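PDB 2PLJ: lysine/ornithine decarboxylase from Vibrio vulnificus, which catalyses the decarboxylation of lysine and ornithine, yielding cadaverine and putrescine, with pyridoxal phosphate as its cofactor. Local coordinates for residues A[296-309]-A[373-387]. Numbering follows the deposited sequence.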
loop_
_atom_site.group_PDB
_atom_site.type_symbol
_atom_site.label_atom_id
_atom_site.label_comp_id
_atom_site.label_asym_id
_atom_site.label_seq_id
_atom_site.Cartn_x
_atom_site.Cartn_y
_atom_site.Cartn_z
ATOM N N CYS A 296 -7.163 8.380 16.843
ATOM C CA CYS A 296 -7.152 9.030 15.514
ATOM C C CYS A 296 -8.269 8.612 14.585
ATOM O O CYS A 296 -8.684 9.401 13.755
ATOM C CB CYS A 296 -5.804 8.872 14.790
ATOM S SG CYS A 296 -5.306 7.165 14.600
ATOM N N ALA A 297 -8.744 7.369 14.708
ATOM C CA ALA A 297 -9.669 6.885 13.661
ATOM C C ALA A 297 -10.891 7.813 13.396
ATOM O O ALA A 297 -11.191 8.111 12.237
ATOM C CB ALA A 297 -10.120 5.417 13.919
ATOM N N PRO A 298 -11.611 8.225 14.460
ATOM C CA PRO A 298 -12.850 9.025 14.248
ATOM C C PRO A 298 -12.593 10.452 13.810
ATOM O O PRO A 298 -13.540 11.169 13.426
ATOM C CB PRO A 298 -13.487 9.031 15.638
ATOM C CG PRO A 298 -12.879 7.825 16.357
ATOM C CD PRO A 298 -11.445 7.844 15.878
ATOM N N ALA A 299 -11.333 10.870 13.854
ATOM C CA ALA A 299 -10.987 12.283 13.677
ATOM C C ALA A 299 -10.827 12.694 12.207
ATOM O O ALA A 299 -10.625 13.896 11.928
ATOM C CB ALA A 299 -9.714 12.624 14.474
ATOM N N VAL A 300 -10.925 11.745 11.282
ATOM C CA VAL A 300 -10.672 12.068 9.877
ATOM C C VAL A 300 -11.869 11.658 9.023
ATOM O O VAL A 300 -12.426 10.569 9.204
ATOM C CB VAL A 300 -9.346 11.413 9.343
ATOM C CG1 VAL A 300 -9.167 11.653 7.837
ATOM C CG2 VAL A 300 -8.116 11.910 10.153
ATOM N N THR A 301 -12.253 12.541 8.109
ATOM C CA THR A 301 -13.305 12.273 7.125
ATOM C C THR A 301 -12.689 12.340 5.741
ATOM O O THR A 301 -12.000 13.316 5.437
ATOM C CB THR A 301 -14.358 13.384 7.249
ATOM O OG1 THR A 301 -14.863 13.384 8.590
ATOM C CG2 THR A 301 -15.530 13.130 6.252
ATOM N N SER A 302 -12.923 11.334 4.901
ATOM C CA SER A 302 -12.330 11.352 3.556
ATOM C C SER A 302 -13.329 11.956 2.582
ATOM O O SER A 302 -14.534 11.831 2.777
ATOM C CB SER A 302 -11.938 9.951 3.082
ATOM O OG SER A 302 -13.093 9.101 2.998
ATOM N N VAL A 303 -12.793 12.617 1.554
ATOM C CA VAL A 303 -13.617 13.222 0.521
ATOM C C VAL A 303 -12.992 12.839 -0.813
ATOM O O VAL A 303 -11.817 13.160 -1.083
ATOM C CB VAL A 303 -13.686 14.782 0.658
ATOM C CG1 VAL A 303 -14.612 15.374 -0.421
ATOM C CG2 VAL A 303 -14.136 15.193 2.058
ATOM N N ALA A 304 -13.758 12.120 -1.629
ATOM C CA ALA A 304 -13.328 11.807 -3.005
ATOM C C ALA A 304 -14.362 12.306 -3.983
ATOM O O ALA A 304 -15.505 12.556 -3.610
ATOM C CB ALA A 304 -13.145 10.292 -3.177
ATOM N N SER A 305 -13.941 12.480 -5.229
ATOM C CA SER A 305 -14.844 12.949 -6.269
ATOM C C SER A 305 -14.910 11.961 -7.419
ATOM O O SER A 305 -13.975 11.177 -7.651
ATOM C CB SER A 305 -14.443 14.355 -6.732
ATOM O OG SER A 305 -13.390 14.332 -7.680
ATOM N N VAL A 306 -16.024 12.006 -8.139
ATOM C CA VAL A 306 -16.270 11.083 -9.257
ATOM C C VAL A 306 -15.560 11.635 -10.516
ATOM O O VAL A 306 -15.889 12.728 -10.993
ATOM C CB VAL A 306 -17.787 10.957 -9.552
ATOM C CG1 VAL A 306 -18.021 10.091 -10.768
ATOM C CG2 VAL A 306 -18.531 10.394 -8.339
ATOM N N MET A 307 -14.618 10.858 -11.047
ATOM C CA MET A 307 -13.886 11.195 -12.285
ATOM C C MET A 307 -14.661 10.847 -13.555
ATOM O O MET A 307 -14.577 11.561 -14.563
ATOM C CB MET A 307 -12.524 10.491 -12.309
ATOM C CG MET A 307 -11.607 10.880 -11.145
ATOM S SD MET A 307 -9.890 10.380 -11.443
ATOM C CE MET A 307 -10.048 8.636 -11.879
ATOM N N GLY A 308 -15.404 9.744 -13.491
ATOM C CA GLY A 308 -16.240 9.286 -14.601
ATOM C C GLY A 308 -17.093 8.127 -14.128
ATOM O O GLY A 308 -17.104 7.768 -12.930
ATOM N N GLN A 309 -17.785 7.536 -15.084
ATOM C CA GLN A 309 -18.798 6.543 -14.759
ATOM C C GLN A 309 -19.258 5.778 -15.983
ATOM O O GLN A 309 -19.208 6.300 -17.103
ATOM C CB GLN A 309 -19.997 7.217 -14.078
ATOM C CG GLN A 309 -20.610 8.405 -14.852
ATOM C CD GLN A 309 -21.752 9.032 -14.105
ATOM O OE1 GLN A 309 -22.870 8.509 -14.095
ATOM N NE2 GLN A 309 -21.487 10.164 -13.473
ATOM N N LYS A 373 -28.196 8.726 -8.184
ATOM C CA LYS A 373 -27.441 9.027 -9.395
ATOM C C LYS A 373 -26.489 10.206 -9.151
ATOM O O LYS A 373 -26.917 11.279 -8.718
ATOM C CB LYS A 373 -28.377 9.319 -10.581
ATOM C CG LYS A 373 -27.670 9.697 -11.881
ATOM C CD LYS A 373 -26.719 8.593 -12.372
ATOM C CE LYS A 373 -26.138 8.900 -13.758
ATOM N NZ LYS A 373 -25.280 10.131 -13.862
ATOM N N LEU A 374 -25.206 9.973 -9.414
ATOM C CA LEU A 374 -24.177 11.002 -9.276
ATOM C C LEU A 374 -23.676 11.486 -10.628
ATOM O O LEU A 374 -23.583 10.704 -11.579
ATOM C CB LEU A 374 -22.987 10.438 -8.505
ATOM C CG LEU A 374 -23.295 9.841 -7.129
ATOM C CD1 LEU A 374 -21.996 9.290 -6.567
ATOM C CD2 LEU A 374 -23.933 10.889 -6.215
ATOM N N ASN A 375 -23.355 12.776 -10.699
ATOM C CA ASN A 375 -22.653 13.359 -11.838
ATOM C C ASN A 375 -21.137 13.331 -11.614
ATOM O O ASN A 375 -20.665 13.304 -10.459
ATOM C CB ASN A 375 -23.075 14.817 -12.007
ATOM C CG ASN A 375 -24.554 14.972 -12.307
ATOM O OD1 ASN A 375 -25.217 15.831 -11.735
ATOM N ND2 ASN A 375 -25.071 14.153 -13.206
ATOM N N ASN A 376 -20.369 13.391 -12.702
ATOM C CA ASN A 376 -18.928 13.573 -12.544
ATOM C C ASN A 376 -18.693 14.823 -11.716
ATOM O O ASN A 376 -19.406 15.844 -11.884
ATOM C CB ASN A 376 -18.204 13.692 -13.890
ATOM C CG ASN A 376 -18.320 12.426 -14.738
ATOM O OD1 ASN A 376 -18.693 11.347 -14.244
ATOM N ND2 ASN A 376 -18.008 12.557 -16.026
ATOM N N GLY A 377 -17.703 14.726 -10.834
ATOM C CA GLY A 377 -17.383 15.770 -9.863
ATOM C C GLY A 377 -18.135 15.682 -8.542
ATOM O O GLY A 377 -17.741 16.352 -7.570
ATOM N N ASP A 378 -19.204 14.880 -8.472
ATOM C CA ASP A 378 -19.918 14.697 -7.187
ATOM C C ASP A 378 -19.050 13.991 -6.138
ATOM O O ASP A 378 -18.138 13.239 -6.481
ATOM C CB ASP A 378 -21.237 13.943 -7.350
ATOM C CG ASP A 378 -22.379 14.848 -7.853
ATOM O OD1 ASP A 378 -22.256 16.096 -7.731
ATOM O OD2 ASP A 378 -23.393 14.309 -8.349
ATOM N N LEU A 379 -19.380 14.217 -4.869
ATOM C CA LEU A 379 -18.521 13.763 -3.746
ATOM C C LEU A 379 -19.011 12.519 -3.011
ATOM O O LEU A 379 -20.222 12.343 -2.758
ATOM C CB LEU A 379 -18.318 14.903 -2.758
ATOM C CG LEU A 379 -17.833 16.231 -3.340
ATOM C CD1 LEU A 379 -17.604 17.252 -2.227
ATOM C CD2 LEU A 379 -16.576 16.031 -4.186
ATOM N N VAL A 380 -18.025 11.698 -2.627
ATOM C CA VAL A 380 -18.227 10.493 -1.843
ATOM C C VAL A 380 -17.404 10.674 -0.571
ATOM O O VAL A 380 -16.216 11.007 -0.638
ATOM C CB VAL A 380 -17.789 9.233 -2.608
ATOM C CG1 VAL A 380 -17.850 7.994 -1.703
ATOM C CG2 VAL A 380 -18.676 9.055 -3.850
ATOM N N ILE A 381 -18.053 10.459 0.567
ATOM C CA ILE A 381 -17.481 10.809 1.878
ATOM C C ILE A 381 -17.300 9.514 2.651
ATOM O O ILE A 381 -18.211 8.680 2.670
ATOM C CB ILE A 381 -18.454 11.754 2.666
ATOM C CG1 ILE A 381 -18.933 12.983 1.842
ATOM C CG2 ILE A 381 -17.892 12.135 4.040
ATOM C CD1 ILE A 381 -17.842 13.743 1.073
ATOM N N GLY A 382 -16.146 9.346 3.278
ATOM C CA GLY A 382 -15.878 8.192 4.142
ATOM C C GLY A 382 -15.697 8.641 5.586
ATOM O O GLY A 382 -15.056 9.678 5.844
ATOM N N ARG A 383 -16.280 7.899 6.529
ATOM C CA ARG A 383 -16.130 8.240 7.950
ATOM C C ARG A 383 -15.166 7.286 8.651
ATOM O O ARG A 383 -14.960 6.149 8.192
ATOM C CB ARG A 383 -17.466 8.190 8.724
ATOM C CG ARG A 383 -18.733 8.630 7.973
ATOM C CD ARG A 383 -18.735 10.096 7.618
ATOM N NE ARG A 383 -18.742 11.006 8.767
ATOM C CZ ARG A 383 -19.837 11.540 9.321
ATOM N NH1 ARG A 383 -21.054 11.220 8.888
ATOM N NH2 ARG A 383 -19.709 12.377 10.350
ATOM N N THR A 384 -14.679 7.726 9.820
ATOM C CA THR A 384 -13.759 6.920 10.628
ATOM C C THR A 384 -12.521 6.571 9.767
ATOM O O THR A 384 -12.008 5.439 9.774
ATOM C CB THR A 384 -14.422 5.617 11.186
ATOM O OG1 THR A 384 -15.825 5.844 11.426
ATOM C CG2 THR A 384 -13.729 5.176 12.487
ATOM N N MET A 385 -12.048 7.580 9.038
ATOM C CA MET A 385 -10.945 7.414 8.083
ATOM C C MET A 385 -9.554 7.814 8.613
ATOM O O MET A 385 -8.617 8.065 7.833
ATOM C CB MET A 385 -11.266 8.144 6.759
ATOM C CG MET A 385 -12.382 7.498 5.949
ATOM S SD MET A 385 -11.816 5.921 5.257
ATOM C CE MET A 385 -10.689 6.486 4.000
ATOM N N GLY A 386 -9.405 7.835 9.947
ATOM C CA GLY A 386 -8.180 8.396 10.526
ATOM C C GLY A 386 -7.023 7.416 10.687
ATOM O O GLY A 386 -5.853 7.826 10.664
ATOM N N ALA A 387 -7.335 6.138 10.912
ATOM C CA ALA A 387 -6.320 5.190 11.359
ATOM C C ALA A 387 -6.042 4.142 10.277
ATOM O O ALA A 387 -6.993 3.547 9.754
ATOM C CB ALA A 387 -6.778 4.479 12.670
HETATM O O HOH W 1 -14.953 10.260 10.914
HETATM O O HOH W 2 -16.679 12.134 10.161
HETATM O O HOH W 3 -13.724 9.423 0.334
#
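Ser302 pairs with Gly382 and Ala304 with Val380 through two backbone hydrogen bonds each, the evidence that strands 300-309 and 379-382 run antiparallel, their axes 154° apart. Ala304 N to Val380 O (2.9 Å) is nearly straight at the hydrogen, 174°. Further along strand 300-309, Val306 O accepts from Gly377 N and Val306 N donates to Asp378 O, holding the type II turn of Asn375 to Asp378. At the other end, Met385 N and Gly386 N bond to Val300 O and Ala297 O.

Polar side chains gather at Gln309. Its NE2 donates to Asn376 OD1 (3.1 Å), which lies close to the Gln309 amide plane although the donor stands above the Asn376 carbonyl plane, and to Leu374 O (2.9 Å). Lys373, bent at chi2 and chi4, brings NZ to Gln309 OE1 (2.9 Å) and also to Leu374 O, on the face opposite NE2. Both Gln309 amide ends are thus engaged, which fixes its flip. Asn376 ND2 turns to Asn154 of the second subunit.

Apolar contacts are local: Val303 CG1 lies beside Ile381 CD1 (3.9 Å), while the methyls Thr301 CG2 and Ile381 CG2 press tightly at 3.4 Å. Gly386 CA fits against Val300 CB at 3.4 Å.

The paired strands belong to the beta-barrel domain of a barrel-fold basic amino acid decarboxylase, and the chain leaving strand 379-382 brings the side chain of Ala387 to about 6 Å from the bound putrescine-cofactor adduct.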